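PDB 6KXD: ketosynthase from Streptomyces sp. MSC090213JE08, which probably serves as the chain length factor that pairs with the ketosynthase to build the polyketide chain of ishigamide. Local coordinates for residues Val42-Thr48 against Val319-Leu325. Residues are numbered along the deposited sequence; the frame is centred on the assembly and turned at random.
Sequences VRAGAKT and VPSMELL
The backbone carbonyl of L324 is held by two donors, the T48 hydroxyl and a water. T48 OG1 gives its proton to L324 O over 2.8 Å, meeting a lone pair in the carbonyl plane at a C=O...donor angle of 142°. The water donates to the same L324 O and accepts from T48 N, so the hydroxyl binds the carbonyl directly while the amide of the same threonine reaches it through the water. Threonine suits this place because it also has a methyl: with OG1 set between the backbone N and the carbonyl carbon (chi1 70°), CG2 is left to touch L325 CD2 at 3.9 Å.

L324 buries more area against the other segment than any other residue here. Its CB meets A46 O at 3.5 Å, while its CD1 lies 3.6 Å from G45 O, so the branched leucine side chain runs along the backbone of the chain leaving the helix. A46 O is itself held by the Y31 hydroxyl. G45 closes helix 35-44 in a Schellman motif; its positive phi of 50° favours glycine, and the lack of a side chain lets P320 CG come within 3.6 Å of G45 CA. P320 CG and CD also lie against V42 O, which accepts from G45 N at 3.2 Å in the last helical turn; the approach of P320 CG to V42 O, 2.9 Å, is unusually close. V42 CG1 adds looser apolar contacts to P320 CD and V319 CG1.

The contact thus joins the C-terminal end of helix 35-44 to the loop between helices 313-316 and 332-344. Y31 touches V42, T48 and L325. V319 and M322 pack on strand 287-291 and helix 332-344, L325 rests on F335 of that helix, and R43 forms a salt bridge with E345 just beyond it.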
ATOM      1  N   VAL B  42     -20.197  -3.612 -21.055  1.00 46.11           N
ATOM      2  CA  VAL B  42     -19.291  -4.689 -21.378  1.00 44.79           C
ATOM      3  C   VAL B  42     -19.950  -5.632 -22.394  1.00 44.64           C
ATOM      4  O   VAL B  42     -19.322  -6.108 -23.356  1.00 45.75           O
ATOM      5  CB  VAL B  42     -18.853  -5.458 -20.119  1.00 48.78           C
ATOM      6  CG1 VAL B  42     -18.301  -6.830 -20.485  1.00 48.31           C
ATOM      7  CG2 VAL B  42     -17.837  -4.642 -19.335  1.00 48.84           C
ATOM      8  N   ARG B  43     -21.210  -5.951 -22.150  1.00 47.27           N
ATOM      9  CA  ARG B  43     -21.899  -6.918 -22.975  1.00 50.50           C
ATOM     10  C   ARG B  43     -22.123  -6.312 -24.352  1.00 49.75           C
ATOM     11  O   ARG B  43     -22.108  -7.023 -25.337  1.00 48.95           O
ATOM     12  CB  ARG B  43     -23.214  -7.292 -22.306  1.00 49.55           C
ATOM     13  CG  ARG B  43     -23.055  -8.338 -21.213  1.00 48.74           C
ATOM     14  CD  ARG B  43     -24.275  -8.214 -20.350  1.00 50.28           C
ATOM     15  NE  ARG B  43     -24.179  -9.025 -19.168  1.00 49.17           N
ATOM     16  CZ  ARG B  43     -24.999  -8.906 -18.163  1.00 49.82           C
ATOM     17  NH1 ARG B  43     -26.120  -8.222 -18.328  1.00 46.33           N
ATOM     18  NH2 ARG B  43     -24.687  -9.475 -17.011  1.00 46.56           N
ATOM     19  N   ALA B  44     -22.341  -4.995 -24.381  1.00 45.36           N
ATOM     20  CA  ALA B  44     -22.600  -4.280 -25.625  1.00 47.05           C
ATOM     21  C   ALA B  44     -21.299  -3.993 -26.375  1.00 48.72           C
ATOM     22  O   ALA B  44     -21.375  -3.559 -27.536  1.00 52.24           O
ATOM     23  CB  ALA B  44     -23.321  -2.994 -25.321  1.00 48.03           C
ATOM     24  N   GLY B  45     -20.145  -4.143 -25.703  1.00 46.83           N
ATOM     25  CA  GLY B  45     -18.872  -3.636 -26.169  1.00 46.84           C
ATOM     26  C   GLY B  45     -18.991  -2.183 -26.557  1.00 48.46           C
ATOM     27  O   GLY B  45     -18.512  -1.769 -27.626  1.00 46.07           O
ATOM     28  N   ALA B  46     -19.636  -1.394 -25.691  1.00 47.12           N
ATOM     29  CA  ALA B  46     -19.927  -0.005 -25.969  1.00 49.85           C
ATOM     30  C   ALA B  46     -18.650   0.832 -25.843  1.00 47.93           C
ATOM     31  O   ALA B  46     -17.755   0.495 -25.072  1.00 47.89           O
ATOM     32  CB  ALA B  46     -21.005   0.496 -25.038  1.00 50.98           C
ATOM     33  N   LYS B  47     -18.594   1.949 -26.591  1.00 52.20           N
ATOM     34  CA  LYS B  47     -17.535   2.952 -26.489  1.00 55.06           C
ATOM     35  C   LYS B  47     -17.892   3.917 -25.356  1.00 50.62           C
ATOM     36  O   LYS B  47     -19.036   4.004 -25.005  1.00 49.01           O
ATOM     37  CB  LYS B  47     -17.379   3.730 -27.798  1.00 58.04           C
ATOM     38  CG  LYS B  47     -17.121   2.846 -29.004  1.00 63.96           C
ATOM     39  CD  LYS B  47     -16.297   3.508 -30.086  1.00 73.58           C
ATOM     40  CE  LYS B  47     -16.468   2.839 -31.435  1.00 74.10           C
ATOM     41  NZ  LYS B  47     -15.176   2.337 -31.951  1.00 73.41           N
ATOM     42  N   THR B  48     -16.897   4.629 -24.811  1.00 54.30           N
ATOM     43  CA  THR B  48     -17.094   5.470 -23.622  1.00 46.86           C
ATOM     44  C   THR B  48     -16.395   6.827 -23.746  1.00 48.31           C
ATOM     45  O   THR B  48     -16.642   7.720 -22.939  1.00 49.83           O
ATOM     46  CB  THR B  48     -16.656   4.729 -22.349  1.00 45.65           C
ATOM     47  OG1 THR B  48     -15.235   4.586 -22.318  1.00 43.70           O
ATOM     48  CG2 THR B  48     -17.303   3.370 -22.235  1.00 49.91           C
ATOM     49  N   VAL B 319     -14.937 -11.521 -24.465  1.00 46.49           N
ATOM     50  CA  VAL B 319     -15.185 -10.306 -23.735  1.00 48.22           C
ATOM     51  C   VAL B 319     -14.649  -9.181 -24.593  1.00 45.23           C
ATOM     52  O   VAL B 319     -13.532  -9.299 -25.070  1.00 43.32           O
ATOM     53  CB  VAL B 319     -14.456 -10.326 -22.381  1.00 48.95           C
ATOM     54  CG1 VAL B 319     -14.642  -9.035 -21.603  1.00 49.20           C
ATOM     55  CG2 VAL B 319     -14.871 -11.526 -21.561  1.00 50.00           C
ATOM     56  N   PRO B 320     -15.367  -8.048 -24.753  1.00 47.94           N
ATOM     57  CA  PRO B 320     -14.816  -6.906 -25.492  1.00 43.48           C
ATOM     58  C   PRO B 320     -13.510  -6.360 -24.906  1.00 45.74           C
ATOM     59  O   PRO B 320     -13.257  -6.509 -23.706  1.00 45.60           O
ATOM     60  CB  PRO B 320     -15.957  -5.886 -25.420  1.00 54.03           C
ATOM     61  CG  PRO B 320     -17.202  -6.748 -25.274  1.00 52.26           C
ATOM     62  CD  PRO B 320     -16.764  -7.849 -24.331  1.00 52.44           C
ATOM     63  N   SER B 321     -12.692  -5.744 -25.758  1.00 46.12           N
ATOM     64  CA  SER B 321     -11.406  -5.178 -25.347  1.00 46.28           C
ATOM     65  C   SER B 321     -11.657  -4.186 -24.210  1.00 45.09           C
ATOM     66  O   SER B 321     -12.613  -3.459 -24.258  1.00 45.93           O
ATOM     67  CB  SER B 321     -10.657  -4.490 -26.446  1.00 48.71           C
ATOM     68  OG  SER B 321      -9.420  -3.988 -25.933  1.00 50.64           O
ATOM     69  N   MET B 322     -10.769  -4.203 -23.218  1.00 46.55           N
ATOM     70  CA  MET B 322     -10.715  -3.194 -22.158  1.00 48.54           C
ATOM     71  C   MET B 322     -10.343  -1.834 -22.747  1.00 44.50           C
ATOM     72  O   MET B 322     -10.617  -0.830 -22.124  1.00 46.13           O
ATOM     73  CB  MET B 322      -9.683  -3.551 -21.086  1.00 46.42           C
ATOM     74  CG  MET B 322     -10.077  -4.742 -20.253  1.00 47.08           C
ATOM     75  SD  MET B 322     -11.623  -4.442 -19.360  1.00 56.14           S
ATOM     76  CE  MET B 322     -12.794  -5.357 -20.352  1.00 52.71           C
ATOM     77  N   GLU B 323      -9.776  -1.793 -23.961  1.00 46.38           N
ATOM     78  CA  GLU B 323      -9.495  -0.502 -24.667  1.00 52.27           C
ATOM     79  C   GLU B 323     -10.737   0.388 -24.772  1.00 40.19           C
ATOM     80  O   GLU B 323     -10.612   1.563 -24.833  1.00 44.34           O
ATOM     81  CB  GLU B 323      -8.993  -0.735 -26.095  1.00 57.78           C
ATOM     82  CG  GLU B 323      -7.500  -0.904 -26.177  1.00 69.04           C
ATOM     83  CD  GLU B 323      -7.021  -1.374 -27.538  1.00 73.51           C
ATOM     84  OE1 GLU B 323      -5.816  -1.678 -27.653  1.00 84.63           O
ATOM     85  OE2 GLU B 323      -7.858  -1.448 -28.468  1.00 74.14           O
ATOM     86  N   LEU B 324     -11.943  -0.174 -24.747  1.00 45.86           N
ATOM     87  CA  LEU B 324     -13.146   0.621 -24.878  1.00 48.43           C
ATOM     88  C   LEU B 324     -13.310   1.590 -23.689  1.00 50.45           C
ATOM     89  O   LEU B 324     -14.048   2.561 -23.806  1.00 46.55           O
ATOM     90  CB  LEU B 324     -14.338  -0.333 -24.945  1.00 52.18           C
ATOM     91  CG  LEU B 324     -14.436  -1.183 -26.215  1.00 49.06           C
ATOM     92  CD1 LEU B 324     -15.380  -2.360 -25.999  1.00 57.73           C
ATOM     93  CD2 LEU B 324     -14.916  -0.342 -27.390  1.00 55.26           C
ATOM     94  N   LEU B 325     -12.658   1.290 -22.559  1.00 44.00           N
ATOM     95  CA  LEU B 325     -12.711   2.129 -21.321  1.00 41.28           C
ATOM     96  C   LEU B 325     -11.544   3.111 -21.211  1.00 43.79           C
ATOM     97  O   LEU B 325     -11.453   3.857 -20.214  1.00 44.81           O
ATOM     98  CB  LEU B 325     -12.692   1.215 -20.104  1.00 43.13           C
ATOM     99  CG  LEU B 325     -13.848   0.232 -19.994  1.00 45.15           C
ATOM    100  CD1 LEU B 325     -13.737  -0.536 -18.682  1.00 51.52           C
ATOM    101  CD2 LEU B 325     -15.175   0.945 -20.111  1.00 52.94           C
TER
HETATM  102  O   HOH W   1     -14.137   4.346 -25.833  1.00 49.68           O